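Local structure of probable FAD-dependent oxidoreductase PA4991 (5EZ7) at residues R283-A286 with A287-E291; A24-R28 with A29-T33; P136-D140 with K141-G145; I72-M75 with P76-R80. The protein binds one FAD per subunit and probably acts as an oxidoreductase of the DAO family, although its physiological substrate is unknown. All coordinates share one frame; numbering follows the deposited sequence.

Interaction 1: R283-A286 with A287-E291; sequences RDEA and AQIAE
Gln288 OE1 is gripped by two nitrogens: Arg283 NE donates to Gln288 OE1 at 2.9 Å, and Arg283 NH2 to the same oxygen at 3.0 Å. The NH2 bond lies in the carbonyl plane on a lone pair, and the NE donor is tilted 20° from that plane. The oxygen sits in the guanidinium plane, and the amide is nearly coplanar with it. A bend at chi3 (-76°) turns the arginine head back over the helix. Gln288 NE2 is bound to Ile275 O and His230 O, so both amide ends are held. Glu291 lays its CG over the centre of one guanidinium face, 3.6 Å from Arg283 NH2. Towards Arg283 its carboxylate is only a nearby opposite charge; its salt bridge is with Arg294.

From Glu285 the chain forms the first turns of helix 285-299; Arg283 and Asp284 lead into it. Asp284 is the N-cap: its OD1 accepts a straight but weak bond from Ala287 N at 3.3 Å. The helical backbone bonds start with Gln288 N to Asp284 O, 2.8 Å. On the flank toward strand 309-320, Glu285 CG runs alongside Ile289 CD1 at 3.8 Å. Both side chains touch Thr312, and Ile289 also Trp310.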
loop_
_atom_site.group_PDB
_atom_site.type_symbol
_atom_site.label_atom_id
_atom_site.label_comp_id
_atom_site.label_asym_id
_atom_site.label_seq_id
_atom_site.Cartn_x
_atom_site.Cartn_y
_atom_site.Cartn_z
ATOM N N ARG A 283 16.931 -9.045 -15.280
ATOM C CA ARG A 283 17.981 -9.826 -14.636
ATOM C C ARG A 283 17.374 -10.908 -13.730
ATOM O O ARG A 283 16.383 -10.685 -13.010
ATOM C CB ARG A 283 18.895 -8.926 -13.780
ATOM C CG ARG A 283 19.777 -7.946 -14.555
ATOM C CD ARG A 283 20.767 -7.212 -13.638
ATOM N NE ARG A 283 20.100 -6.166 -12.854
ATOM C CZ ARG A 283 20.008 -4.869 -13.177
ATOM N NH1 ARG A 283 20.565 -4.365 -14.289
ATOM N NH2 ARG A 283 19.366 -4.042 -12.352
ATOM N N ASP A 284 18.002 -12.073 -13.736
ATOM C CA ASP A 284 17.653 -13.140 -12.806
ATOM C C ASP A 284 18.141 -12.796 -11.388
ATOM O O ASP A 284 18.800 -11.775 -11.162
ATOM C CB ASP A 284 18.194 -14.506 -13.295
ATOM C CG ASP A 284 19.717 -14.489 -13.553
ATOM O OD1 ASP A 284 20.507 -14.657 -12.579
ATOM O OD2 ASP A 284 20.113 -14.263 -14.740
ATOM N N GLU A 285 17.804 -13.655 -10.436
ATOM C CA GLU A 285 18.052 -13.375 -9.032
ATOM C C GLU A 285 19.552 -13.063 -8.671
ATOM O O GLU A 285 19.842 -12.081 -7.959
ATOM C CB GLU A 285 17.486 -14.510 -8.167
ATOM C CG GLU A 285 17.538 -14.162 -6.684
ATOM C CD GLU A 285 17.063 -15.258 -5.742
ATOM O OE1 GLU A 285 17.250 -16.446 -6.106
ATOM O OE2 GLU A 285 16.534 -14.910 -4.632
ATOM N N ALA A 286 20.458 -13.905 -9.172
ATOM C CA ALA A 286 21.881 -13.761 -8.951
ATOM C C ALA A 286 22.473 -12.523 -9.612
ATOM O O ALA A 286 23.241 -11.816 -8.994
ATOM C CB ALA A 286 22.621 -15.013 -9.412
ATOM N N ALA A 287 22.141 -12.293 -10.874
ATOM C CA ALA A 287 22.499 -11.045 -11.553
ATOM C C ALA A 287 21.940 -9.809 -10.816
ATOM O O ALA A 287 22.636 -8.810 -10.660
ATOM C CB ALA A 287 22.016 -11.076 -13.002
ATOM N N GLN A 288 20.698 -9.896 -10.333
ATOM C CA GLN A 288 20.097 -8.769 -9.592
ATOM C C GLN A 288 20.754 -8.523 -8.237
ATOM O O GLN A 288 21.006 -7.371 -7.872
ATOM C CB GLN A 288 18.579 -8.941 -9.447
ATOM C CG GLN A 288 17.878 -7.798 -8.724
ATOM C CD GLN A 288 17.860 -6.486 -9.494
ATOM O OE1 GLN A 288 18.718 -6.209 -10.340
ATOM N NE2 GLN A 288 16.871 -5.670 -9.200
ATOM N N ILE A 289 21.038 -9.606 -7.515
ATOM C CA ILE A 289 21.842 -9.542 -6.296
ATOM C C ILE A 289 23.213 -8.977 -6.582
ATOM O O ILE A 289 23.635 -8.070 -5.910
ATOM C CB ILE A 289 21.934 -10.915 -5.606
ATOM C CG1 ILE A 289 20.594 -11.175 -4.878
ATOM C CG2 ILE A 289 23.119 -11.013 -4.627
ATOM C CD1 ILE A 289 20.333 -12.659 -4.611
ATOM N N ALA A 290 23.889 -9.492 -7.592
ATOM C CA ALA A 290 25.238 -9.027 -7.901
ATOM C C ALA A 290 25.262 -7.527 -8.230
ATOM O O ALA A 290 26.171 -6.823 -7.794
ATOM C CB ALA A 290 25.851 -9.838 -9.030
ATOM N N GLU A 291 24.250 -7.056 -8.963
ATOM C CA GLU A 291 24.077 -5.620 -9.275
ATOM C C GLU A 291 23.884 -4.775 -7.987
ATOM O O GLU A 291 24.526 -3.725 -7.769
ATOM C CB GLU A 291 22.877 -5.445 -10.217
ATOM C CG GLU A 291 22.579 -4.025 -10.657
ATOM C CD GLU A 291 23.705 -3.389 -11.488
ATOM O OE1 GLU A 291 24.408 -4.094 -12.243
ATOM O OE2 GLU A 291 23.914 -2.164 -11.378
#

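Interaction 2: A24-R28 with A29-T33; sequences ARLRR and AGYAT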
loop_
_atom_site.group_PDB
_atom_site.type_symbol
_atom_site.label_atom_id
_atom_site.label_comp_id
_atom_site.label_asym_id
_atom_site.label_seq_id
_atom_site.Cartn_x
_atom_site.Cartn_y
_atom_site.Cartn_z
ATOM N N ALA A 24 -12.243 2.045 7.050
ATOM C CA ALA A 24 -12.141 2.749 8.295
ATOM C C ALA A 24 -12.839 4.130 8.235
ATOM O O ALA A 24 -13.522 4.512 9.175
ATOM C CB ALA A 24 -10.685 2.887 8.665
ATOM N N ARG A 25 -12.643 4.858 7.147
ATOM C CA ARG A 25 -13.347 6.098 6.888
ATOM C C ARG A 25 -14.889 5.961 6.914
ATOM O O ARG A 25 -15.594 6.781 7.539
ATOM C CB ARG A 25 -12.895 6.667 5.533
ATOM C CG ARG A 25 -11.492 7.295 5.573
ATOM C CD ARG A 25 -11.473 8.763 6.044
ATOM N NE ARG A 25 -12.191 9.566 5.045
ATOM C CZ ARG A 25 -11.695 9.959 3.858
ATOM N NH1 ARG A 25 -10.414 9.733 3.481
ATOM N NH2 ARG A 25 -12.491 10.611 3.031
ATOM N N LEU A 26 -15.402 4.923 6.234
ATOM C CA LEU A 26 -16.831 4.720 6.113
ATOM C C LEU A 26 -17.489 4.426 7.466
ATOM O O LEU A 26 -18.505 5.080 7.837
ATOM C CB LEU A 26 -17.144 3.633 5.099
ATOM C CG LEU A 26 -16.901 4.040 3.637
ATOM C CD1 LEU A 26 -17.112 2.881 2.695
ATOM C CD2 LEU A 26 -17.749 5.214 3.157
ATOM N N ARG A 27 -16.890 3.494 8.206
ATOM C CA ARG A 27 -17.324 3.184 9.558
ATOM C C ARG A 27 -17.293 4.387 10.468
ATOM O O ARG A 27 -18.180 4.587 11.279
ATOM C CB ARG A 27 -16.400 2.177 10.155
ATOM C CG ARG A 27 -16.584 0.815 9.563
ATOM C CD ARG A 27 -15.632 -0.156 10.266
ATOM N NE ARG A 27 -16.168 -0.636 11.527
ATOM C CZ ARG A 27 -17.216 -1.455 11.605
ATOM N NH1 ARG A 27 -17.863 -1.875 10.509
ATOM N NH2 ARG A 27 -17.610 -1.871 12.775
ATOM N N ARG A 28 -16.255 5.192 10.323
ATOM C CA ARG A 28 -16.144 6.410 11.105
ATOM C C ARG A 28 -17.262 7.381 10.757
ATOM O O ARG A 28 -17.799 8.029 11.629
ATOM C CB ARG A 28 -14.806 7.072 10.858
ATOM C CG ARG A 28 -14.458 8.082 11.920
ATOM C CD ARG A 28 -13.154 8.756 11.554
ATOM N NE ARG A 28 -12.915 9.934 12.382
ATOM C CZ ARG A 28 -11.819 10.191 13.100
ATOM N NH1 ARG A 28 -11.760 11.330 13.792
ATOM N NH2 ARG A 28 -10.793 9.348 13.159
ATOM N N ALA A 29 -17.613 7.460 9.475
ATOM C CA ALA A 29 -18.712 8.300 9.036
ATOM C C ALA A 29 -20.102 7.701 9.353
ATOM O O ALA A 29 -21.093 8.274 8.935
ATOM C CB ALA A 29 -18.573 8.615 7.537
ATOM N N GLY A 30 -20.180 6.563 10.069
ATOM C CA GLY A 30 -21.468 5.936 10.468
ATOM C C GLY A 30 -22.035 4.881 9.514
ATOM O O GLY A 30 -23.152 4.420 9.708
ATOM N N TYR A 31 -21.289 4.480 8.479
ATOM C CA TYR A 31 -21.798 3.463 7.541
ATOM C C TYR A 31 -21.529 2.097 8.108
ATOM O O TYR A 31 -20.509 1.884 8.763
ATOM C CB TYR A 31 -21.095 3.533 6.197
ATOM C CG TYR A 31 -21.506 4.688 5.380
ATOM C CD1 TYR A 31 -21.040 5.963 5.654
ATOM C CD2 TYR A 31 -22.392 4.523 4.329
ATOM C CE1 TYR A 31 -21.415 7.054 4.869
ATOM C CE2 TYR A 31 -22.791 5.596 3.543
ATOM C CZ TYR A 31 -22.309 6.860 3.818
ATOM O OH TYR A 31 -22.726 7.909 3.050
ATOM N N ALA A 32 -22.410 1.157 7.819
ATOM C CA ALA A 32 -22.143 -0.232 8.124
ATOM C C ALA A 32 -21.445 -0.843 6.895
ATOM O O ALA A 32 -21.802 -0.543 5.758
ATOM C CB ALA A 32 -23.460 -0.945 8.425
ATOM N N THR A 33 -20.464 -1.696 7.121
ATOM C CA THR A 33 -19.656 -2.283 6.052
ATOM C C THR A 33 -19.359 -3.757 6.282
ATOM O O THR A 33 -19.401 -4.243 7.413
ATOM C CB THR A 33 -18.291 -1.585 5.937
ATOM O OG1 THR A 33 -17.540 -1.761 7.158
ATOM C CG2 THR A 33 -18.443 -0.146 5.651
#
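Leu26 O accepts from Tyr31 N at 2.9 Å, and Arg27 O accepts from Gly30 N at 3.1 Å. Both donors stand above the carbonyl planes instead of on lone pairs. With the positive phi of Gly30 (92°), these bonds make a Schellman motif at the C-terminal end of helix 17-28. One residue earlier, Ala29 N gives the regular helical bond to Arg25 O, 2.9 Å. Ala32 N is bonded to Asp9 OD2.

Arg27 NH1 reaches Thr33 OG1 in a weak bond of 3.4 Å, the oxygen lying at the edge of the guanidinium, in its plane. The chain of Arg27 runs straight to CD and then turns (chi3 82°), which carries NH1 to the threonine. Thr33 OG1 is also bonded to Asn23 OD1, and Arg27 NH2 has a long, weak ion pair with Asp170. Leu26 CD2 lies over one face of the Tyr31 ring, offset toward the rim, and Leu26 CB meets Thr33 CG2 at 4.0 Å. Tyr31 OH is bonded to Ile366 O. The carbonyls of Arg25, Leu26 and Arg27 all find amide donors in the turn, which probably makes the ending firm; the weak Arg27 bond probably adds less to the hold on Thr33 than Asn23 does.

Interaction 3: P136-D140 with K141-G145; sequences PALRD and KGFKG
Leu138 packs on one face of the Phe143 ring. Its CB stands 4.2 Å from the ring centroid, only 7° off the normal, a CH-pi contact over the middle of the ring. The CD2 branch reaches the rim at Phe143 CE1, 4.0 Å away. Leu138 O also lies 3.4 Å from Phe143 CB. The Phe143 ring is placed there by its first torsion, which sets CG opposite the backbone N (chi1 -178°) and directs the ring back along the incoming chain.

A type I beta turn from Asp140 to Phe143 brings the two residues together. Phe143 N closes it on Asp140 O at 3.1 Å, the donor standing well above the carbonyl plane. The Asp140 side chain supports the same turn. Its OD2 accepts from Gly142 N at 2.8 Å, met on the anti side and 33° out of the carboxylate plane, an Asx turn laid over the type I turn. Asp140 thus holds two successive amides of the turn, one through its carbonyl and one through its carboxylate.

Farther out, Leu138 touches Leu300, and Asp140 touches Trp302. Trp302 NE1 is bonded to Ala137 O, and the backbone of Ala137 bonds to Pro241. The turn lies at the surface, in the loop between antiparallel strands 127-129 and 146-149 at the border of the eight-stranded sheet, and it leans on the chain just beyond helix 285-299.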
loop_
_atom_site.group_PDB
_atom_site.type_symbol
_atom_site.label_atom_id
_atom_site.label_comp_id
_atom_site.label_asym_id
_atom_site.label_seq_id
_atom_site.Cartn_x
_atom_site.Cartn_y
_atom_site.Cartn_z
ATOM N N PRO A 136 21.751 7.678 10.263
ATOM C CA PRO A 136 22.863 6.886 10.814
ATOM C C PRO A 136 23.827 6.282 9.772
ATOM O O PRO A 136 25.046 6.355 9.938
ATOM C CB PRO A 136 22.126 5.784 11.585
ATOM C CG PRO A 136 20.909 6.477 12.107
ATOM C CD PRO A 136 20.481 7.379 10.976
ATOM N N ALA A 137 23.264 5.734 8.694
ATOM C CA ALA A 137 24.036 5.120 7.615
ATOM C C ALA A 137 24.892 6.102 6.779
ATOM O O ALA A 137 25.725 5.657 5.990
ATOM C CB ALA A 137 23.101 4.324 6.703
ATOM N N LEU A 138 24.660 7.410 6.920
ATOM C CA LEU A 138 25.441 8.442 6.241
ATOM C C LEU A 138 26.291 9.330 7.183
ATOM O O LEU A 138 26.812 10.365 6.755
ATOM C CB LEU A 138 24.471 9.323 5.452
ATOM C CG LEU A 138 23.585 8.656 4.421
ATOM C CD1 LEU A 138 22.703 9.704 3.813
ATOM C CD2 LEU A 138 24.414 8.005 3.334
ATOM N N ARG A 139 26.422 8.932 8.451
ATOM C CA ARG A 139 27.219 9.697 9.412
ATOM C C ARG A 139 28.704 9.550 9.226
ATOM O O ARG A 139 29.437 10.402 9.667
ATOM C CB ARG A 139 26.827 9.389 10.860
ATOM C CG ARG A 139 25.724 10.306 11.369
ATOM C CD ARG A 139 25.018 9.751 12.594
ATOM N NE ARG A 139 23.645 10.256 12.685
ATOM C CZ ARG A 139 22.688 9.759 13.464
ATOM N NH1 ARG A 139 22.910 8.713 14.251
ATOM N NH2 ARG A 139 21.481 10.311 13.449
ATOM N N ASP A 140 29.137 8.492 8.558
ATOM C CA ASP A 140 30.550 8.226 8.277
ATOM C C ASP A 140 31.307 9.412 7.656
ATOM O O ASP A 140 30.723 10.219 6.927
ATOM C CB ASP A 140 30.672 7.007 7.338
ATOM C CG ASP A 140 32.061 6.375 7.372
ATOM O OD1 ASP A 140 32.305 5.577 8.308
ATOM O OD2 ASP A 140 32.887 6.691 6.484
ATOM N N LYS A 141 32.607 9.486 7.933
ATOM C CA LYS A 141 33.482 10.553 7.412
ATOM C C LYS A 141 33.720 10.434 5.904
ATOM O O LYS A 141 34.003 11.431 5.230
ATOM C CB LYS A 141 34.841 10.529 8.126
ATOM C CG LYS A 141 34.753 10.524 9.644
ATOM C CD LYS A 141 36.000 11.090 10.304
ATOM C CE LYS A 141 36.001 12.619 10.302
ATOM N NZ LYS A 141 34.975 13.220 11.200
ATOM N N GLY A 142 33.647 9.197 5.398
ATOM C CA GLY A 142 33.633 8.893 3.963
ATOM C C GLY A 142 32.407 9.392 3.208
ATOM O O GLY A 142 32.425 9.436 1.978
ATOM N N PHE A 143 31.335 9.757 3.916
ATOM C CA PHE A 143 30.199 10.354 3.250
ATOM C C PHE A 143 30.548 11.685 2.639
ATOM O O PHE A 143 30.760 12.665 3.352
ATOM C CB PHE A 143 29.008 10.585 4.163
ATOM C CG PHE A 143 27.822 11.153 3.433
ATOM C CD1 PHE A 143 27.343 10.528 2.259
ATOM C CD2 PHE A 143 27.190 12.303 3.876
ATOM C CE1 PHE A 143 26.258 11.036 1.565
ATOM C CE2 PHE A 143 26.086 12.805 3.189
ATOM C CZ PHE A 143 25.624 12.171 2.034
ATOM N N LYS A 144 30.577 11.702 1.312
ATOM C CA LYS A 144 30.784 12.903 0.522
ATOM C C LYS A 144 29.450 13.136 -0.147
ATOM O O LYS A 144 28.612 12.230 -0.209
ATOM C CB LYS A 144 31.894 12.667 -0.506
ATOM C CG LYS A 144 33.189 12.118 0.112
ATOM C CD LYS A 144 34.253 11.705 -0.909
ATOM C CE LYS A 144 35.028 12.883 -1.485
ATOM N NZ LYS A 144 35.512 13.843 -0.456
ATOM N N GLY A 145 29.227 14.348 -0.631
ATOM C CA GLY A 145 27.915 14.698 -1.158
ATOM C C GLY A 145 27.003 15.128 -0.026
ATOM O O GLY A 145 27.457 15.381 1.098
#

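Interaction 4: I72-M75 with P76-R80; sequences IADM and PRRWR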
loop_
_atom_site.group_PDB
_atom_site.type_symbol
_atom_site.label_atom_id
_atom_site.label_comp_id
_atom_site.label_asym_id
_atom_site.label_seq_id
_atom_site.Cartn_x
_atom_site.Cartn_y
_atom_site.Cartn_z
ATOM N N ILE A 72 -1.402 14.192 -4.275
ATOM C CA ILE A 72 -0.196 13.652 -3.639
ATOM C C ILE A 72 0.530 14.627 -2.682
ATOM O O ILE A 72 1.009 14.201 -1.635
ATOM C CB ILE A 72 0.799 13.087 -4.695
ATOM C CG1 ILE A 72 1.889 12.250 -4.052
ATOM C CG2 ILE A 72 1.453 14.192 -5.500
ATOM C CD1 ILE A 72 1.375 10.959 -3.491
ATOM N N ALA A 73 0.589 15.909 -3.031
ATOM C CA ALA A 73 1.350 16.929 -2.252
ATOM C C ALA A 73 0.874 17.095 -0.796
ATOM O O ALA A 73 1.655 17.411 0.115
ATOM C CB ALA A 73 1.282 18.281 -2.962
ATOM N N ASP A 74 -0.415 16.861 -0.598
ATOM C CA ASP A 74 -1.035 16.950 0.708
ATOM C C ASP A 74 -0.986 15.636 1.527
ATOM O O ASP A 74 -1.423 15.615 2.674
ATOM C CB ASP A 74 -2.486 17.404 0.510
ATOM C CG ASP A 74 -3.060 18.058 1.743
ATOM O OD1 ASP A 74 -2.433 19.014 2.259
ATOM O OD2 ASP A 74 -4.131 17.608 2.213
ATOM N N MET A 75 -0.440 14.548 0.971
ATOM C CA MET A 75 -0.499 13.249 1.647
ATOM C C MET A 75 0.344 13.192 2.939
ATOM O O MET A 75 -0.204 12.867 3.976
ATOM C CB MET A 75 -0.200 12.105 0.684
ATOM C CG MET A 75 -1.340 11.769 -0.294
ATOM S SD MET A 75 -2.995 11.425 0.413
ATOM C CE MET A 75 -3.859 12.905 -0.076
ATOM N N PRO A 76 1.634 13.590 2.911
ATOM C CA PRO A 76 2.375 13.554 4.197
ATOM C C PRO A 76 1.684 14.310 5.348
ATOM O O PRO A 76 1.612 13.783 6.448
ATOM C CB PRO A 76 3.755 14.164 3.859
ATOM C CG PRO A 76 3.852 14.093 2.368
ATOM C CD PRO A 76 2.434 14.234 1.852
ATOM N N ARG A 77 1.141 15.492 5.101
ATOM C CA ARG A 77 0.390 16.187 6.156
ATOM C C ARG A 77 -0.808 15.342 6.633
ATOM O O ARG A 77 -0.986 15.081 7.816
ATOM C CB ARG A 77 -0.071 17.561 5.665
ATOM C CG ARG A 77 -0.799 18.411 6.701
ATOM C CD ARG A 77 -1.466 19.633 6.054
ATOM N NE ARG A 77 -2.531 19.271 5.107
ATOM C CZ ARG A 77 -3.768 18.892 5.442
ATOM N NH1 ARG A 77 -4.139 18.828 6.713
ATOM N NH2 ARG A 77 -4.663 18.565 4.506
ATOM N N ARG A 78 -1.618 14.891 5.696
ATOM C CA ARG A 78 -2.770 14.070 6.057
ATOM C C ARG A 78 -2.445 12.787 6.860
ATOM O O ARG A 78 -3.108 12.504 7.839
ATOM C CB ARG A 78 -3.602 13.779 4.819
ATOM C CG ARG A 78 -4.359 15.034 4.364
ATOM C CD ARG A 78 -5.245 14.809 3.147
ATOM N NE ARG A 78 -6.328 13.881 3.408
ATOM C CZ ARG A 78 -7.185 13.462 2.480
ATOM N NH1 ARG A 78 -7.078 13.900 1.221
ATOM N NH2 ARG A 78 -8.146 12.585 2.803
ATOM N N TRP A 79 -1.396 12.061 6.488
ATOM C CA TRP A 79 -1.011 10.845 7.206
ATOM C C TRP A 79 -0.439 11.150 8.570
ATOM O O TRP A 79 -0.758 10.473 9.541
ATOM C CB TRP A 79 0.015 10.055 6.416
ATOM C CG TRP A 79 -0.534 9.367 5.247
ATOM C CD1 TRP A 79 -0.898 9.922 4.103
ATOM C CD2 TRP A 79 -0.725 7.976 5.096
ATOM N NE1 TRP A 79 -1.320 8.978 3.218
ATOM C CE2 TRP A 79 -1.224 7.764 3.812
ATOM C CE3 TRP A 79 -0.529 6.875 5.930
ATOM C CZ2 TRP A 79 -1.539 6.512 3.327
ATOM C CZ3 TRP A 79 -0.833 5.617 5.444
ATOM C CH2 TRP A 79 -1.320 5.448 4.143
ATOM N N ARG A 80 0.376 12.197 8.637
ATOM C CA ARG A 80 0.875 12.729 9.911
ATOM C C ARG A 80 -0.263 13.043 10.874
ATOM O O ARG A 80 -0.277 12.552 12.002
ATOM C CB ARG A 80 1.751 13.984 9.675
ATOM C CG ARG A 80 2.261 14.712 10.931
ATOM C CD ARG A 80 3.532 14.114 11.508
ATOM N NE ARG A 80 4.675 14.325 10.620
ATOM C CZ ARG A 80 5.919 13.872 10.834
ATOM N NH1 ARG A 80 6.242 13.169 11.934
ATOM N NH2 ARG A 80 6.862 14.119 9.926
HETATM O O HOH W 1 1.622 17.568 2.823
#
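Helix 70-73 passes into helix 75-82, where Arg78 N bonds to Asp74 O at 3.1 Å and Trp79 N to Met75 O at 2.9 Å. Pro76 occupies the first turn of the new helix, and its CD lies against Met75 CB. A water joins the two helices by donating to Ala73 O and accepting from Arg77 N.

Asp74 and Arg77 form a side-on salt bridge, one nitrogen to each oxygen. NE of Arg77 meets Asp74 OD1 at 2.9 Å in the guanidinium plane. NH2 of Arg77 pairs with Asp74 OD2, on its syn lone pair. The carboxylate and guanidinium planes are 38° apart. Asp74 OD2 also lies 3.2 Å from Arg78 CD. The head of Arg78 goes to other acids, with NE on Glu88 and NH1 on Asp355.

Met75 runs beside Arg78 and points the same way, its CE 3.6 Å from Arg78 NH1. Bent at chi2 (-54°), it also brings SD to the edge of the Trp79 indole, 4.1 Å from NE1 of Trp79, a Met-aromatic contact. Met75 O lies in the indole plane, 3.0 Å from Trp79 CD1. Trp79 NE1 donates to Ala348 O, and the indole meets Trp21 and, edge-to-face, Phe155. Ala348 and Leu347 bind FAD, and Trp79 touches Leu347 as well. The two short helices pack beside these FAD-binding residues, with Met75, Arg78 and Trp79 all resting on Pro351 of helix 350-364.

In the fold
In chain order the contacts are interactions 2, 4, 3 and 1. Interactions 2 and 4 are neighbours, their centres 21 Å apart. They meet where Arg25 and Arg78 share the acids Glu88 and Asp355, and both pack on helix 350-364. Interaction 2 ends helix 17-28, whose start overlaps a glycine pattern consistent with a Rossmann-type FAD site. Interactions 1 and 3, 27 Å apart between centres, lie on the opposite side of the chain's centre from interaction 2, beside the eight-stranded sheet: helix 285-299 packs on strand 309-320, and residues 136-145 lie in the loop joining strands 127-129 and 146-149. The set thus spans the cofactor-binding part and the large sheet.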